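Local coordinates for protein transcriptional regulator, TetR family (Legionella pneumophila subsp. pneumophila str. Philadelphia 1, PDB 3ON4) that probably binds DNA through a helix-turn-helix motif and regulates transcription as a member of the TetR family, at residues S83-F91 against I134-N145. Numbering follows the deposited sequence.
Sequences SAKEKIQKF and IIEWLKGVLETN
Phe91 lays one face of its ring under Leu138, whose CD2 stands 4.3 Å from the ring centroid and 16° off the ring normal, a CH-pi contact displaced toward the rim. The Phe91 CG lies anti to the backbone N, which carries the ring across to the other helix, where its CE1 also meets Ile134 CG2 at 3.9 Å, obliquely. The Trp137 and Phe91 rings are inclined by 30° and so displaced that little of one lies over the other; the closest approach is Trp137 CZ3 to Phe91 CB, 3.6 Å. Lys87 O meets Trp137 CH2 at the ring edge, near its plane, while the indole NE1 is hydrogen-bonded to Ser77 OG, which ties this ring to helix 54-77. One turn nearer the start of helix 84-98, Ile88 CD1 enters between Leu138 and Val141; its 3.5 Å to Leu138 CD2 is a close approach for two methyl carbons. Ala84 CB finishes the row against Asn145 CB at 3.6 Å, just past helix 121-144. At the start of helix 84-98, Ser83 and Glu86 form a capping box, Glu86 N donating to Ser83 OG and Ser83 N to Glu86 OE1. One water takes the N-H of Ala84 and reaches Asn145 OD1 only weakly; another takes that of Lys85 and donates to the same OD1. The segments run nearly antiparallel, at 157° with axes 9.3 Å apart, within the helical C-terminal domain of the TetR fold. With no direct hydrogen bond between them, apolar and aromatic packing holds the interface, and water-mediated polar links are confined to the end where one helix starts and the other stops.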
# COMPACT_ATOMS: atom_id res chain seq x y z
N SER A 83 5.64 3.84 -28.71
CA SER A 83 4.61 2.82 -28.86
C SER A 83 3.76 2.84 -27.57
O SER A 83 4.18 3.41 -26.56
CB SER A 83 5.26 1.46 -29.02
OG SER A 83 5.87 1.09 -27.78
N ALA A 84 2.58 2.20 -27.59
CA ALA A 84 1.77 2.11 -26.37
C ALA A 84 2.55 1.46 -25.23
O ALA A 84 2.51 1.90 -24.09
CB ALA A 84 0.49 1.33 -26.64
N LYS A 85 3.27 0.40 -25.56
CA LYS A 85 4.07 -0.31 -24.58
C LYS A 85 5.13 0.62 -24.01
O LYS A 85 5.35 0.62 -22.81
CB LYS A 85 4.76 -1.51 -25.22
CG LYS A 85 5.54 -2.36 -24.25
CD LYS A 85 6.00 -3.63 -24.95
CE LYS A 85 6.59 -4.59 -23.97
NZ LYS A 85 6.90 -5.88 -24.63
N GLU A 86 5.77 1.40 -24.86
CA GLU A 86 6.79 2.34 -24.39
C GLU A 86 6.18 3.41 -23.48
O GLU A 86 6.83 3.86 -22.55
CB GLU A 86 7.53 2.97 -25.58
CG GLU A 86 8.53 2.03 -26.30
CD GLU A 86 9.09 2.61 -27.59
OE1 GLU A 86 8.38 3.34 -28.31
OE2 GLU A 86 10.25 2.29 -27.91
N LYS A 87 4.95 3.82 -23.76
CA LYS A 87 4.26 4.82 -22.91
C LYS A 87 4.03 4.28 -21.48
O LYS A 87 4.23 5.00 -20.48
CB LYS A 87 2.94 5.27 -23.55
CG LYS A 87 3.13 6.09 -24.83
CD LYS A 87 1.80 6.44 -25.48
CE LYS A 87 2.01 7.25 -26.76
NZ LYS A 87 0.82 7.28 -27.64
N ILE A 88 3.63 3.02 -21.40
CA ILE A 88 3.45 2.36 -20.11
C ILE A 88 4.81 2.23 -19.42
O ILE A 88 4.92 2.50 -18.23
CB ILE A 88 2.83 0.94 -20.24
CG1 ILE A 88 1.44 0.97 -20.93
CG2 ILE A 88 2.76 0.29 -18.86
CD1 ILE A 88 0.50 2.03 -20.39
N GLN A 89 5.85 1.83 -20.16
CA GLN A 89 7.20 1.73 -19.56
C GLN A 89 7.67 3.09 -19.01
O GLN A 89 8.24 3.18 -17.91
CB GLN A 89 8.22 1.16 -20.59
CG GLN A 89 7.97 -0.31 -20.97
CD GLN A 89 8.80 -0.79 -22.16
OE1 GLN A 89 9.14 -0.02 -23.07
NE2 GLN A 89 9.10 -2.09 -22.18
N LYS A 90 7.42 4.16 -19.77
CA LYS A 90 7.85 5.50 -19.34
C LYS A 90 7.00 6.02 -18.18
O LYS A 90 7.50 6.77 -17.33
CB LYS A 90 7.81 6.49 -20.51
CG LYS A 90 8.81 6.21 -21.61
CD LYS A 90 10.28 6.39 -21.20
CE LYS A 90 11.19 6.06 -22.38
NZ LYS A 90 12.67 6.07 -22.09
N PHE A 91 5.73 5.62 -18.14
CA PHE A 91 4.88 5.90 -16.99
C PHE A 91 5.52 5.33 -15.72
O PHE A 91 5.64 6.04 -14.72
CB PHE A 91 3.48 5.33 -17.20
CG PHE A 91 2.75 5.00 -15.94
CD1 PHE A 91 2.05 5.97 -15.25
CD2 PHE A 91 2.74 3.70 -15.46
CE1 PHE A 91 1.37 5.65 -14.09
CE2 PHE A 91 2.06 3.38 -14.31
CZ PHE A 91 1.38 4.34 -13.62
N ILE A 134 -5.09 8.16 -13.17
CA ILE A 134 -4.06 7.22 -13.57
C ILE A 134 -4.66 6.06 -14.35
O ILE A 134 -4.16 5.71 -15.42
CB ILE A 134 -3.25 6.66 -12.37
CG1 ILE A 134 -2.43 7.75 -11.66
CG2 ILE A 134 -2.35 5.47 -12.81
CD1 ILE A 134 -1.35 8.36 -12.47
N ILE A 135 -5.75 5.50 -13.83
CA ILE A 135 -6.44 4.37 -14.44
C ILE A 135 -7.01 4.74 -15.82
O ILE A 135 -6.79 4.01 -16.81
CB ILE A 135 -7.51 3.82 -13.49
CG1 ILE A 135 -6.81 3.19 -12.27
CG2 ILE A 135 -8.48 2.86 -14.20
CD1 ILE A 135 -7.71 2.96 -11.12
N GLU A 136 -7.67 5.90 -15.91
CA GLU A 136 -8.17 6.40 -17.19
C GLU A 136 -7.03 6.60 -18.20
O GLU A 136 -7.16 6.20 -19.36
CB GLU A 136 -8.96 7.70 -17.01
CG GLU A 136 -9.58 8.29 -18.29
CD GLU A 136 -10.45 7.30 -19.05
OE1 GLU A 136 -11.20 6.53 -18.39
OE2 GLU A 136 -10.36 7.27 -20.29
N TRP A 137 -5.91 7.18 -17.77
CA TRP A 137 -4.76 7.36 -18.68
C TRP A 137 -4.22 6.02 -19.20
O TRP A 137 -4.05 5.82 -20.41
CB TRP A 137 -3.63 8.08 -17.95
CG TRP A 137 -2.52 8.43 -18.86
CD1 TRP A 137 -2.43 9.51 -19.69
CD2 TRP A 137 -1.33 7.67 -19.05
NE1 TRP A 137 -1.26 9.47 -20.39
CE2 TRP A 137 -0.56 8.35 -20.02
CE3 TRP A 137 -0.85 6.46 -18.53
CZ2 TRP A 137 0.67 7.88 -20.45
CZ3 TRP A 137 0.38 5.99 -18.96
CH2 TRP A 137 1.14 6.71 -19.91
N LEU A 138 -4.00 5.09 -18.29
CA LEU A 138 -3.55 3.72 -18.64
C LEU A 138 -4.51 2.98 -19.60
O LEU A 138 -4.08 2.39 -20.61
CB LEU A 138 -3.34 2.89 -17.35
CG LEU A 138 -2.11 3.17 -16.49
CD1 LEU A 138 -2.13 2.38 -15.18
CD2 LEU A 138 -0.85 2.85 -17.31
N LYS A 139 -5.81 3.01 -19.28
CA LYS A 139 -6.86 2.42 -20.12
C LYS A 139 -6.84 3.01 -21.53
O LYS A 139 -6.90 2.27 -22.53
CB LYS A 139 -8.24 2.67 -19.51
CG LYS A 139 -9.44 2.20 -20.37
CD LYS A 139 -10.70 2.84 -19.80
CE LYS A 139 -11.93 2.51 -20.57
NZ LYS A 139 -12.88 3.67 -20.59
N GLY A 140 -6.75 4.33 -21.61
CA GLY A 140 -6.68 5.01 -22.91
C GLY A 140 -5.48 4.62 -23.77
O GLY A 140 -5.62 4.39 -24.98
N VAL A 141 -4.31 4.55 -23.15
CA VAL A 141 -3.08 4.14 -23.85
C VAL A 141 -3.26 2.71 -24.38
O VAL A 141 -2.95 2.41 -25.54
CB VAL A 141 -1.84 4.23 -22.90
CG1 VAL A 141 -0.64 3.57 -23.54
CG2 VAL A 141 -1.50 5.69 -22.57
N LEU A 142 -3.80 1.85 -23.53
CA LEU A 142 -4.00 0.44 -23.87
C LEU A 142 -5.03 0.24 -24.97
O LEU A 142 -4.89 -0.67 -25.79
CB LEU A 142 -4.38 -0.37 -22.62
CG LEU A 142 -3.30 -0.55 -21.55
CD1 LEU A 142 -3.94 -1.13 -20.28
CD2 LEU A 142 -2.17 -1.45 -22.02
N GLU A 143 -6.05 1.09 -25.01
CA GLU A 143 -7.02 1.07 -26.11
C GLU A 143 -6.38 1.44 -27.44
O GLU A 143 -6.74 0.86 -28.48
CB GLU A 143 -8.21 1.98 -25.81
CG GLU A 143 -9.14 1.42 -24.76
CD GLU A 143 -10.23 2.38 -24.34
OE1 GLU A 143 -10.05 3.61 -24.47
OE2 GLU A 143 -11.29 1.89 -23.89
N THR A 144 -5.41 2.36 -27.43
CA THR A 144 -4.63 2.67 -28.64
C THR A 144 -3.77 1.49 -29.08
O THR A 144 -3.36 1.41 -30.23
CB THR A 144 -3.72 3.91 -28.50
OG1 THR A 144 -2.64 3.64 -27.59
CG2 THR A 144 -4.53 5.14 -28.05
N ASN A 145 -3.49 0.57 -28.16
CA ASN A 145 -2.77 -0.65 -28.52
C ASN A 145 -3.69 -1.75 -29.07
O ASN A 145 -3.23 -2.84 -29.38
CB ASN A 145 -1.98 -1.16 -27.33
CG ASN A 145 -0.77 -1.97 -27.73
OD1 ASN A 145 -0.17 -1.74 -28.79
ND2 ASN A 145 -0.41 -2.94 -26.90
O HOH W 1 1.53 0.90 -29.96
O HOH W 2 2.76 -1.18 -28.09